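Local coordinates for Galactose/lactose metabolism regulatory protein GAL80 (PDB 3E1K) that represses the lactose/galactose metabolic genes, apparently by blocking the transcriptional activator LAC9 when no inducing sugar is present, at residues 178-182 against 292-296. Sequence-based numbering, arbitrary orientation.
Sequences EISGN and NLVID
E178 and D296 form an antiparallel hydrogen-bonded pair on strands that run at 172° to each other, their axes 4.9 Å apart. D296 N gives a nearly straight 2.8 Å bond to E178 O in the carbonyl plane, while E178 N returns one to D296 O, also 2.8 Å but more bent. The bonds between S180 and V294 are weak.

I179 and I295 project from one face of the sheet, where their branching at CB suits extended strands. E178, S180, V294 and D296 occupy the other face. There the bent chain of E178 turns its carboxylate back toward D296, the two planes 89° apart, with E178 OE2 3.5 Å from D296 CB and 3.6 Å from D296 OD2. S180 is buried under E178 of the second subunit, and a small residue with a hydroxyl fits there because S279 O satisfies its OG. The first bond of L293 heads away from the neighbouring strand, yet with chi1 -176° CD1 swings back to 3.3 Å from S180 O. G181 CA makes a CH...O contact with N292 O, beside the classic beta bulge of N292 and L293. The side chains of N182 and N292 lie alongside each other without bonding, each NH2 being spent on a backbone carbonyl, G283 O for N182 and K287 O for N292.

In this central part of the large mixed sheet of the C-terminal domain, two neighbouring acids would probably disfavour each other's ionisation. K287 of the second subunit, packed on E178, and K305, against D296, may partly offset this, while S176 holds E178 OE1 and T290 of the second subunit bonds D296 OD2, so the acidic pair belongs to the dimer interface.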
loop_
_atom_site.group_PDB
_atom_site.type_symbol
_atom_site.label_atom_id
_atom_site.label_comp_id
_atom_site.label_asym_id
_atom_site.label_seq_id
_atom_site.Cartn_x
_atom_site.Cartn_y
_atom_site.Cartn_z
ATOM N N GLU A 178 4.951 -3.317 3.119
ATOM C CA GLU A 178 3.700 -3.174 2.340
ATOM C C GLU A 178 2.693 -4.241 2.774
ATOM O O GLU A 178 3.045 -5.358 2.958
ATOM C CB GLU A 178 3.965 -3.321 0.846
ATOM C CG GLU A 178 4.724 -2.196 0.241
ATOM C CD GLU A 178 6.094 -2.588 -0.220
ATOM O OE1 GLU A 178 7.012 -1.777 -0.200
ATOM O OE2 GLU A 178 6.279 -3.716 -0.608
ATOM N N ILE A 179 1.445 -3.881 2.942
ATOM C CA ILE A 179 0.383 -4.793 3.297
ATOM C C ILE A 179 -0.868 -4.811 2.419
ATOM O O ILE A 179 -1.043 -3.913 1.583
ATOM C CB ILE A 179 0.071 -4.478 4.722
ATOM C CG1 ILE A 179 1.368 -4.656 5.537
ATOM C CG2 ILE A 179 -1.188 -5.102 5.252
ATOM C CD1 ILE A 179 1.169 -4.453 6.961
ATOM N N SER A 180 -1.664 -5.853 2.657
ATOM C CA SER A 180 -2.987 -6.102 2.045
ATOM C C SER A 180 -3.875 -7.055 2.882
ATOM O O SER A 180 -3.371 -8.036 3.419
ATOM C CB SER A 180 -2.916 -6.534 0.589
ATOM O OG SER A 180 -3.519 -5.542 -0.232
ATOM N N GLY A 181 -5.168 -6.775 2.967
ATOM C CA GLY A 181 -6.135 -7.606 3.702
ATOM C C GLY A 181 -7.552 -7.532 3.167
ATOM O O GLY A 181 -7.857 -6.790 2.222
ATOM N N ASN A 182 -8.424 -8.296 3.828
ATOM C CA ASN A 182 -9.830 -8.434 3.515
ATOM C C ASN A 182 -10.630 -8.648 4.806
ATOM O O ASN A 182 -10.226 -9.402 5.701
ATOM C CB ASN A 182 -9.956 -9.644 2.600
ATOM C CG ASN A 182 -10.767 -9.353 1.371
ATOM O OD1 ASN A 182 -10.210 -8.829 0.375
ATOM N ND2 ASN A 182 -12.063 -9.664 1.423
ATOM N N ASN A 292 -4.950 -12.127 -1.452
ATOM C CA ASN A 292 -5.739 -11.211 -0.647
ATOM C C ASN A 292 -5.058 -10.931 0.674
ATOM O O ASN A 292 -5.369 -9.954 1.346
ATOM C CB ASN A 292 -7.220 -11.532 -0.648
ATOM C CG ASN A 292 -7.727 -11.682 -2.079
ATOM O OD1 ASN A 292 -8.558 -10.900 -2.580
ATOM N ND2 ASN A 292 -7.201 -12.671 -2.796
ATOM N N LEU A 293 -4.073 -11.766 1.013
ATOM C CA LEU A 293 -3.299 -11.522 2.234
ATOM C C LEU A 293 -1.785 -11.540 2.083
ATOM O O LEU A 293 -1.222 -12.610 1.900
ATOM C CB LEU A 293 -3.582 -12.478 3.390
ATOM C CG LEU A 293 -2.757 -11.971 4.575
ATOM C CD1 LEU A 293 -3.418 -10.762 5.201
ATOM C CD2 LEU A 293 -2.412 -13.096 5.592
ATOM N N VAL A 294 -1.147 -10.399 2.246
ATOM C CA VAL A 294 0.281 -10.369 2.054
ATOM C C VAL A 294 0.999 -9.357 2.911
ATOM O O VAL A 294 0.526 -8.236 3.137
ATOM C CB VAL A 294 0.562 -9.777 0.623
ATOM C CG1 VAL A 294 2.075 -9.556 0.366
ATOM C CG2 VAL A 294 -0.033 -10.624 -0.495
ATOM N N ILE A 295 2.204 -9.740 3.283
ATOM C CA ILE A 295 3.092 -8.877 4.040
ATOM C C ILE A 295 4.460 -8.768 3.378
ATOM O O ILE A 295 5.252 -9.710 3.444
ATOM C CB ILE A 295 3.373 -9.404 5.418
ATOM C CG1 ILE A 295 2.061 -9.401 6.181
ATOM C CG2 ILE A 295 4.563 -8.700 6.012
ATOM C CD1 ILE A 295 1.997 -10.454 7.226
ATOM N N ASP A 296 4.729 -7.632 2.737
ATOM C CA ASP A 296 5.951 -7.470 2.011
ATOM C C ASP A 296 6.948 -6.603 2.738
ATOM O O ASP A 296 6.826 -5.382 2.795
ATOM C CB ASP A 296 5.579 -6.948 0.656
ATOM C CG ASP A 296 6.408 -7.506 -0.416
ATOM O OD1 ASP A 296 7.346 -8.280 -0.108
ATOM O OD2 ASP A 296 6.098 -7.157 -1.569
#